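Local coordinates for protein SAV1430 (Staphylococcus aureus subsp. aureus Mu50, PDB 2FFM) that is of unknown function but belongs to the Nfu/NifU N-terminal scaffold family, whose members are associated with iron-sulfur cluster assembly, at residues I3-E8 with K16-E21; D29-V34 with I54-D59; L46-V51 with P76-V81. One frame throughout, in Å; residues are numbered along the deposited sequence.

Interactions 1 and 2 are main-chain pairings at the two edges of one antiparallel sheet, and each brings in an outermost strand: 3-8 on 14-19, and 29-31 on 51-57. Both are partly buried, with backbone hydrogen bonds and side chains sorted onto two faces. Interaction 3 is a surface contact, in which valines and a lysine stem join the turn 48-51 to the helix 71-80 by apolar packing. On the helix-covered face of the sheet, Ile-17 of interaction 1 packs on Val-78 of interaction 3, and Ile-54 of interaction 2 on Leu-46. Interactions 1 and 2 also touch, Leu-19 N probably bonding to Asp-59 O. Interaction 2 adds a salt bridge and a hydrogen bond to Arg-23.

Interaction 1. Residues I3-E8 with K16-E21; sequences IISISE and KITLSE
Ile-3 meets Ile-17 at their methyls, although its CB points away from the neighbouring strand. CG1 lies anti to the carbonyl carbon (chi1 -61°), and CD1, at the end of that branch, lies 3.3 Å from Ile-17 CG2. The two side chains cross obliquely, and Ile-3 CD1 also comes within 4.1 Å of Leu-19 CG. Branched apolar residues suit this spot, since Ile-17 and Leu-19 are buried: the helix 71-80 packs against Ile-17, while Ile-3 and Leu-19 both touch Phe-82. Ile-6 and Ile-17, a non-hydrogen-bonded pair, lie together on one face of the sheet; Ile-6 also touches Leu-75 of that helix.

These strands form a beta hairpin, and 3-8 is an outermost strand of the sheet. Its pairing is interrupted by a classic beta bulge: Ile-4 and Ser-5 both face Thr-18, whose carbonyl O accepts Ile-4 N at 2.9 Å and, weakly, Ser-5 N at 3.3 Å. Thr-18 N returns a bond to Ser-5 O at 2.7 Å.

At the bulge the CB of Ile-4 points toward the partner strand. Its CG2 meets the CG2 methyl of Thr-18 at 3.5 Å. Thr-18 shares its face with Ser-5, the two CB atoms 4.0 Å apart; small hydroxylated residues fit this partly exposed surface. On that face too, Lys-16 runs out in an extended chain to a cation-pi contact with Phe-60.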
loop_
_atom_site.group_PDB
_atom_site.type_symbol
_atom_site.label_atom_id
_atom_site.label_comp_id
_atom_site.label_asym_id
_atom_site.label_seq_id
_atom_site.Cartn_x
_atom_site.Cartn_y
_atom_site.Cartn_z
ATOM N N ILE A 3 -9.128 -1.470 6.409
ATOM C CA ILE A 3 -7.994 -0.747 6.965
ATOM C C ILE A 3 -8.324 -0.483 8.425
ATOM O O ILE A 3 -9.391 0.043 8.735
ATOM C CB ILE A 3 -7.802 0.609 6.285
ATOM C CG1 ILE A 3 -7.518 0.406 4.797
ATOM C CG2 ILE A 3 -6.683 1.371 6.968
ATOM C CD1 ILE A 3 -6.359 -0.520 4.531
ATOM N N ILE A 4 -7.409 -0.851 9.318
ATOM C CA ILE A 4 -7.608 -0.651 10.749
ATOM C C ILE A 4 -6.802 0.530 11.281
ATOM O O ILE A 4 -7.089 1.042 12.365
ATOM C CB ILE A 4 -7.220 -1.919 11.552
ATOM C CG1 ILE A 4 -7.547 -1.723 13.038
ATOM C CG2 ILE A 4 -5.739 -2.202 11.391
ATOM C CD1 ILE A 4 -7.421 -2.999 13.877
ATOM N N SER A 5 -5.806 0.966 10.513
ATOM C CA SER A 5 -4.952 2.080 10.925
ATOM C C SER A 5 -4.073 2.650 9.812
ATOM O O SER A 5 -3.508 1.906 9.019
ATOM C CB SER A 5 -4.059 1.632 12.088
ATOM O OG SER A 5 -3.004 2.545 12.310
ATOM N N ILE A 6 -3.970 3.976 9.768
ATOM C CA ILE A 6 -3.152 4.687 8.787
ATOM C C ILE A 6 -2.246 5.620 9.581
ATOM O O ILE A 6 -2.728 6.435 10.375
ATOM C CB ILE A 6 -4.021 5.537 7.812
ATOM C CG1 ILE A 6 -5.052 4.640 7.119
ATOM C CG2 ILE A 6 -3.131 6.235 6.769
ATOM C CD1 ILE A 6 -5.914 5.338 6.098
ATOM N N SER A 7 -0.938 5.502 9.393
ATOM C CA SER A 7 -0.026 6.351 10.154
ATOM C C SER A 7 1.064 6.998 9.328
ATOM O O SER A 7 1.169 6.798 8.125
ATOM C CB SER A 7 0.611 5.549 11.287
ATOM O OG SER A 7 -0.381 4.905 12.057
ATOM N N GLU A 8 1.865 7.794 10.011
ATOM C CA GLU A 8 2.960 8.490 9.392
ATOM C C GLU A 8 4.194 7.644 9.661
ATOM O O GLU A 8 4.280 6.952 10.676
ATOM C CB GLU A 8 3.117 9.868 10.030
ATOM C CG GLU A 8 3.840 10.881 9.169
ATOM C CD GLU A 8 2.986 11.377 8.018
ATOM O OE1 GLU A 8 1.932 12.007 8.287
ATOM O OE2 GLU A 8 3.373 11.136 6.850
ATOM N N LYS A 16 2.474 3.909 6.632
ATOM C CA LYS A 16 2.168 2.555 7.064
ATOM C C LYS A 16 0.665 2.371 7.255
ATOM O O LYS A 16 0.044 3.022 8.099
ATOM C CB LYS A 16 2.905 2.248 8.367
ATOM C CG LYS A 16 2.722 0.833 8.873
ATOM C CD LYS A 16 3.483 0.606 10.170
ATOM C CE LYS A 16 3.230 -0.790 10.734
ATOM N NZ LYS A 16 3.943 -1.030 12.022
ATOM N N ILE A 17 0.093 1.484 6.447
ATOM C CA ILE A 17 -1.323 1.169 6.486
ATOM C C ILE A 17 -1.486 -0.229 7.080
ATOM O O ILE A 17 -1.030 -1.213 6.500
ATOM C CB ILE A 17 -1.911 1.196 5.066
ATOM C CG1 ILE A 17 -1.684 2.576 4.455
ATOM C CG2 ILE A 17 -3.408 0.859 5.095
ATOM C CD1 ILE A 17 -2.136 2.696 3.007
ATOM N N THR A 18 -2.119 -0.320 8.244
ATOM C CA THR A 18 -2.321 -1.616 8.880
ATOM C C THR A 18 -3.677 -2.210 8.488
ATOM O O THR A 18 -4.711 -1.569 8.638
ATOM C CB THR A 18 -2.226 -1.494 10.408
ATOM O OG1 THR A 18 -0.972 -0.894 10.757
ATOM C CG2 THR A 18 -2.310 -2.858 11.054
ATOM N N LEU A 19 -3.661 -3.436 7.972
ATOM C CA LEU A 19 -4.887 -4.109 7.558
ATOM C C LEU A 19 -5.363 -5.099 8.617
ATOM O O LEU A 19 -4.617 -5.453 9.532
ATOM C CB LEU A 19 -4.669 -4.830 6.226
ATOM C CG LEU A 19 -4.091 -3.944 5.116
ATOM C CD1 LEU A 19 -2.587 -3.892 5.276
ATOM C CD2 LEU A 19 -4.441 -4.481 3.744
ATOM N N SER A 20 -6.611 -5.538 8.493
ATOM C CA SER A 20 -7.184 -6.483 9.444
ATOM C C SER A 20 -6.660 -7.892 9.181
ATOM O O SER A 20 -6.152 -8.561 10.090
ATOM C CB SER A 20 -8.721 -6.455 9.364
ATOM O OG SER A 20 -9.202 -6.552 8.028
ATOM N N GLU A 21 -6.776 -8.323 7.927
ATOM C CA GLU A 21 -6.324 -9.644 7.506
ATOM C C GLU A 21 -4.795 -9.678 7.443
ATOM O O GLU A 21 -4.178 -8.944 6.669
ATOM C CB GLU A 21 -6.918 -9.980 6.134
ATOM C CG GLU A 21 -7.135 -11.460 5.896
ATOM C CD GLU A 21 -7.879 -11.740 4.602
ATOM O OE1 GLU A 21 -8.983 -11.180 4.413
ATOM O OE2 GLU A 21 -7.365 -12.525 3.772
#

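Interaction 2. Residues D29-V34 with I54-D59; sequences DTYTKV and IFHVMD
Tyr-31 and Ile-54 give up the most surface to this contact, and they face each other as a hydrogen-bonded antiparallel pair. Tyr-31 N donates to Ile-54 O at 2.9 Å, and Ile-54 N returns a bond of equal length to Tyr-31 O. The tyrosine CG is anti to its carbonyl carbon (chi1 -46°); with chi2 at 104°, the ring's CE1 lies 3.8 Å from His-56 CB, on the same face, and at the edge of the imidazole. Ile-54 meets the ring more loosely, its CB 4.4 Å from Tyr-31 CD1, because the rest of its side chain leads inward, where it also touches Ile-61 and Val-63. A beta-branched apolar residue is well placed there, in the layer between the sheet and the helix 40-46; Tyr-31 touches Ile-42 of the same helix.

His-56 pairs with Asp-29 through a second couple of backbone bonds. The one from His-56 N to Asp-29 O is 2.8 Å long and nearly straight, at 169°; the reverse, from Asp-29 N to His-56 O, is 3.0 Å. Thr-30 and Phe-55, the non-hydrogen-bonded pair between, turn to the other face, where Thr-30 OG1 lies in the ring plane at the edge of Phe-55, 3.6 Å from CD1.

Asp-29 OD2 and Tyr-31 OH both meet Arg-23 NH2, the first as a salt bridge and the second as a hydrogen bond, while the His-56 side chain touches this arginine. A short outermost strand is thus tied to the sheet by four backbone bonds, and Arg-23 links two of its side chains, probably with its charge balanced in part by the aspartate.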
loop_
_atom_site.group_PDB
_atom_site.type_symbol
_atom_site.label_atom_id
_atom_site.label_comp_id
_atom_site.label_asym_id
_atom_site.label_seq_id
_atom_site.Cartn_x
_atom_site.Cartn_y
_atom_site.Cartn_z
ATOM N N ASP A 29 7.269 -8.935 0.940
ATOM C CA ASP A 29 7.222 -8.795 -0.512
ATOM C C ASP A 29 7.159 -7.311 -0.862
ATOM O O ASP A 29 6.432 -6.553 -0.230
ATOM C CB ASP A 29 5.982 -9.491 -1.079
ATOM C CG ASP A 29 6.194 -10.976 -1.331
ATOM O OD1 ASP A 29 6.764 -11.338 -2.385
ATOM O OD2 ASP A 29 5.782 -11.779 -0.470
ATOM N N THR A 30 7.927 -6.907 -1.867
ATOM C CA THR A 30 7.947 -5.523 -2.317
ATOM C C THR A 30 7.502 -5.525 -3.772
ATOM O O THR A 30 8.189 -6.060 -4.644
ATOM C CB THR A 30 9.356 -4.905 -2.222
ATOM O OG1 THR A 30 9.843 -5.052 -0.886
ATOM C CG2 THR A 30 9.318 -3.422 -2.576
ATOM N N TYR A 31 6.339 -4.934 -4.022
ATOM C CA TYR A 31 5.785 -4.879 -5.362
ATOM C C TYR A 31 5.961 -3.503 -5.955
ATOM O O TYR A 31 5.520 -2.510 -5.383
ATOM C CB TYR A 31 4.307 -5.227 -5.325
ATOM C CG TYR A 31 3.990 -6.435 -4.484
ATOM C CD1 TYR A 31 3.418 -6.290 -3.224
ATOM C CD2 TYR A 31 4.208 -7.725 -4.976
ATOM C CE1 TYR A 31 3.049 -7.400 -2.468
ATOM C CE2 TYR A 31 3.848 -8.848 -4.234
ATOM C CZ TYR A 31 3.263 -8.676 -2.980
ATOM O OH TYR A 31 2.859 -9.778 -2.266
ATOM N N THR A 32 6.602 -3.450 -7.117
ATOM C CA THR A 32 6.845 -2.184 -7.794
ATOM C C THR A 32 6.020 -2.035 -9.068
ATOM O O THR A 32 5.854 -0.929 -9.577
ATOM C CB THR A 32 8.350 -2.021 -8.138
ATOM O OG1 THR A 32 8.764 -3.116 -8.959
ATOM C CG2 THR A 32 9.190 -1.995 -6.872
ATOM N N LYS A 33 5.501 -3.150 -9.573
ATOM C CA LYS A 33 4.698 -3.148 -10.797
ATOM C C LYS A 33 3.583 -4.193 -10.735
ATOM O O LYS A 33 3.702 -5.194 -10.033
ATOM C CB LYS A 33 5.591 -3.431 -12.009
ATOM C CG LYS A 33 6.445 -4.703 -11.892
ATOM C CD LYS A 33 7.312 -4.930 -13.146
ATOM C CE LYS A 33 8.322 -6.078 -12.970
ATOM N NZ LYS A 33 9.355 -5.819 -11.909
ATOM N N VAL A 34 2.507 -3.970 -11.482
ATOM C CA VAL A 34 1.391 -4.906 -11.469
ATOM C C VAL A 34 1.569 -6.097 -12.409
ATOM O O VAL A 34 2.168 -5.976 -13.484
ATOM C CB VAL A 34 0.065 -4.207 -11.844
ATOM C CG1 VAL A 34 -0.087 -2.919 -11.047
ATOM C CG2 VAL A 34 0.016 -3.928 -13.326
ATOM N N ILE A 54 5.169 -0.842 -3.014
ATOM C CA ILE A 54 4.433 -1.353 -1.862
ATOM C C ILE A 54 5.238 -2.402 -1.109
ATOM O O ILE A 54 5.737 -3.348 -1.703
ATOM C CB ILE A 54 3.092 -2.009 -2.296
ATOM C CG1 ILE A 54 2.214 -0.981 -3.003
ATOM C CG2 ILE A 54 2.360 -2.576 -1.082
ATOM C CD1 ILE A 54 1.869 0.198 -2.129
ATOM N N PHE A 55 5.378 -2.218 0.197
ATOM C CA PHE A 55 6.081 -3.185 1.030
ATOM C C PHE A 55 4.979 -3.879 1.804
ATOM O O PHE A 55 4.239 -3.229 2.534
ATOM C CB PHE A 55 7.027 -2.496 2.012
ATOM C CG PHE A 55 7.756 -3.448 2.929
ATOM C CD1 PHE A 55 8.654 -4.381 2.417
ATOM C CD2 PHE A 55 7.580 -3.379 4.310
ATOM C CE1 PHE A 55 9.372 -5.224 3.269
ATOM C CE2 PHE A 55 8.293 -4.217 5.169
ATOM C CZ PHE A 55 9.191 -5.141 4.649
ATOM N N HIS A 56 4.875 -5.194 1.643
ATOM C CA HIS A 56 3.835 -5.970 2.307
ATOM C C HIS A 56 4.408 -7.053 3.212
ATOM O O HIS A 56 5.110 -7.949 2.743
ATOM C CB HIS A 56 2.928 -6.623 1.259
ATOM C CG HIS A 56 1.718 -7.283 1.840
ATOM N ND1 HIS A 56 0.873 -8.074 1.093
ATOM C CD2 HIS A 56 1.199 -7.249 3.089
ATOM C CE1 HIS A 56 -0.117 -8.495 1.857
ATOM N NE2 HIS A 56 0.056 -8.010 3.074
ATOM N N VAL A 57 4.087 -6.990 4.503
ATOM C CA VAL A 57 4.589 -7.982 5.452
ATOM C C VAL A 57 3.748 -8.054 6.717
ATOM O O VAL A 57 3.350 -7.030 7.247
ATOM C CB VAL A 57 6.045 -7.679 5.852
ATOM C CG1 VAL A 57 6.109 -6.416 6.674
ATOM C CG2 VAL A 57 6.620 -8.852 6.612
HETATM N N MSE A 58 3.480 -9.261 7.199
HETATM C CA MSE A 58 2.686 -9.423 8.409
HETATM C C MSE A 58 1.256 -8.879 8.225
HETATM O O MSE A 58 0.525 -9.336 7.341
HETATM C CB MSE A 58 3.389 -8.732 9.599
HETATM C CG MSE A 58 4.686 -9.440 10.081
HETATM SE SE MSE A 58 5.727 -8.512 11.488
HETATM C CE MSE A 58 7.071 -7.636 10.417
ATOM N N ASP A 59 0.861 -7.907 9.048
ATOM C CA ASP A 59 -0.488 -7.325 8.992
ATOM C C ASP A 59 -0.537 -5.898 8.441
ATOM O O ASP A 59 -1.442 -5.133 8.783
ATOM C CB ASP A 59 -1.108 -7.327 10.394
ATOM C CG ASP A 59 -0.465 -6.297 11.325
ATOM O OD1 ASP A 59 0.771 -6.117 11.257
ATOM O OD2 ASP A 59 -1.188 -5.668 12.137
#

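Interaction 3. Residues L46-V51 with P76-V81; sequences LKVEGV and PKVEAV
Val-48 overlaps the stem of Lys-77, its CG1 methyl 3.8 Å from Lys-77 CB. CG1 stands anti to the backbone N (chi1 173°), with CB directed toward the helix, and the methyl also approaches Val-78 CG2 at 4.3 Å. The other branch, CG2, turns toward Val-81 at the end of 76-81, lying 4.1 Å from Lys-77 O and 4.4 Å from Val-81 CG2. Both methyls thus border Lys-77, and the one valine touches residues from Lys-77 to Val-81.

The fold is a two-layer one, with the helices 40-46 and 71-80 packed on the same face of an antiparallel sheet. Residues 46-51 connect the first helix to the strand 51-57 through a type II beta turn, closed by Val-51 N bonding to Val-48 O at 3.0 Å. Gly-50 sits at its third position with phi 116°, where a CB would press on the carbonyl O of Glu-49, hence the suitability of glycine.

The turn brings Val-51 round to the same side as Val-48. Val-51 CG2 touches Val-78 CG2 at 4.2 Å, and both turn valines also rest on Val-74. Val-78 is buried, whereas Lys-77 lies on the exposed flank: its aliphatic chain, extended beyond CG, carries NZ outward past Val-48. Glu-49 OE2 is 6.9 Å from Lys-77 NZ, so the opposite charges attract at most at long range. Val-81 reaches Asp-44 and Ile-45 of the helix 40-46.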
loop_
_atom_site.group_PDB
_atom_site.type_symbol
_atom_site.label_atom_id
_atom_site.label_comp_id
_atom_site.label_asym_id
_atom_site.label_seq_id
_atom_site.Cartn_x
_atom_site.Cartn_y
_atom_site.Cartn_z
ATOM N N LEU A 46 -1.195 -0.243 -6.889
ATOM C CA LEU A 46 -0.126 0.208 -7.778
ATOM C C LEU A 46 -0.623 1.070 -8.948
ATOM O O LEU A 46 0.059 1.994 -9.372
ATOM C CB LEU A 46 0.640 -0.995 -8.331
ATOM C CG LEU A 46 1.745 -1.581 -7.462
ATOM C CD1 LEU A 46 1.233 -1.814 -6.059
ATOM C CD2 LEU A 46 2.225 -2.883 -8.083
ATOM N N LYS A 47 -1.805 0.751 -9.469
ATOM C CA LYS A 47 -2.383 1.494 -10.579
ATOM C C LYS A 47 -2.794 2.908 -10.162
ATOM O O LYS A 47 -3.167 3.731 -11.007
ATOM C CB LYS A 47 -3.605 0.759 -11.143
ATOM C CG LYS A 47 -3.302 -0.507 -11.935
ATOM C CD LYS A 47 -4.589 -1.191 -12.393
ATOM C CE LYS A 47 -4.294 -2.571 -12.992
ATOM N NZ LYS A 47 -5.516 -3.434 -13.090
ATOM N N VAL A 48 -2.746 3.186 -8.863
ATOM C CA VAL A 48 -3.089 4.509 -8.350
ATOM C C VAL A 48 -1.983 5.493 -8.702
ATOM O O VAL A 48 -0.816 5.262 -8.399
ATOM C CB VAL A 48 -3.279 4.476 -6.821
ATOM C CG1 VAL A 48 -3.464 5.886 -6.288
ATOM C CG2 VAL A 48 -4.489 3.625 -6.478
ATOM N N GLU A 49 -2.362 6.577 -9.372
ATOM C CA GLU A 49 -1.437 7.628 -9.793
ATOM C C GLU A 49 -0.719 8.209 -8.585
ATOM O O GLU A 49 -1.340 8.833 -7.720
ATOM C CB GLU A 49 -2.223 8.732 -10.514
ATOM C CG GLU A 49 -1.464 10.044 -10.814
ATOM C CD GLU A 49 -0.843 10.090 -12.206
ATOM O OE1 GLU A 49 -0.342 11.186 -12.607
ATOM O OE2 GLU A 49 -0.860 9.032 -12.893
ATOM N N GLY A 50 0.591 8.004 -8.526
ATOM C CA GLY A 50 1.355 8.526 -7.411
ATOM C C GLY A 50 1.986 7.450 -6.550
ATOM O O GLY A 50 2.936 7.714 -5.812
ATOM N N VAL A 51 1.451 6.239 -6.621
ATOM C CA VAL A 51 2.008 5.146 -5.851
ATOM C C VAL A 51 3.280 4.686 -6.539
ATOM O O VAL A 51 3.284 4.408 -7.739
ATOM C CB VAL A 51 1.016 3.969 -5.757
ATOM C CG1 VAL A 51 1.684 2.766 -5.097
ATOM C CG2 VAL A 51 -0.211 4.399 -4.950
ATOM N N PRO A 76 -6.687 8.836 -0.529
ATOM C CA PRO A 76 -8.101 8.517 -0.730
ATOM C C PRO A 76 -8.323 7.467 -1.808
ATOM O O PRO A 76 -9.183 6.588 -1.679
ATOM C CB PRO A 76 -8.709 9.871 -1.087
ATOM C CG PRO A 76 -7.569 10.605 -1.715
ATOM C CD PRO A 76 -6.428 10.260 -0.807
ATOM N N LYS A 77 -7.545 7.555 -2.880
ATOM C CA LYS A 77 -7.687 6.582 -3.953
ATOM C C LYS A 77 -7.157 5.235 -3.465
ATOM O O LYS A 77 -7.647 4.181 -3.869
ATOM C CB LYS A 77 -6.924 7.040 -5.198
ATOM C CG LYS A 77 -7.421 8.347 -5.782
ATOM C CD LYS A 77 -6.534 8.776 -6.929
ATOM C CE LYS A 77 -6.847 10.184 -7.412
ATOM N NZ LYS A 77 -5.849 10.609 -8.445
ATOM N N VAL A 78 -6.166 5.280 -2.579
ATOM C CA VAL A 78 -5.596 4.062 -2.041
ATOM C C VAL A 78 -6.595 3.338 -1.158
ATOM O O VAL A 78 -6.711 2.118 -1.224
ATOM C CB VAL A 78 -4.334 4.349 -1.221
ATOM C CG1 VAL A 78 -3.886 3.086 -0.502
ATOM C CG2 VAL A 78 -3.234 4.858 -2.136
ATOM N N GLU A 79 -7.313 4.089 -0.336
ATOM C CA GLU A 79 -8.303 3.500 0.552
ATOM C C GLU A 79 -9.528 3.093 -0.245
ATOM O O GLU A 79 -10.250 2.183 0.140
ATOM C CB GLU A 79 -8.691 4.502 1.644
ATOM C CG GLU A 79 -9.661 3.960 2.689
ATOM C CD GLU A 79 -11.118 4.130 2.294
ATOM O OE1 GLU A 79 -12.007 3.659 3.042
ATOM O OE2 GLU A 79 -11.381 4.742 1.235
ATOM N N ALA A 80 -9.755 3.768 -1.367
ATOM C CA ALA A 80 -10.902 3.470 -2.217
ATOM C C ALA A 80 -10.824 2.048 -2.775
ATOM O O ALA A 80 -11.839 1.455 -3.147
ATOM C CB ALA A 80 -10.980 4.475 -3.354
ATOM N N VAL A 81 -9.609 1.511 -2.837
ATOM C CA VAL A 81 -9.377 0.164 -3.337
ATOM C C VAL A 81 -10.076 -0.862 -2.442
ATOM O O VAL A 81 -10.706 -1.789 -2.937
ATOM C CB VAL A 81 -7.854 -0.136 -3.395
ATOM C CG1 VAL A 81 -7.604 -1.588 -3.785
ATOM C CG2 VAL A 81 -7.184 0.804 -4.381
#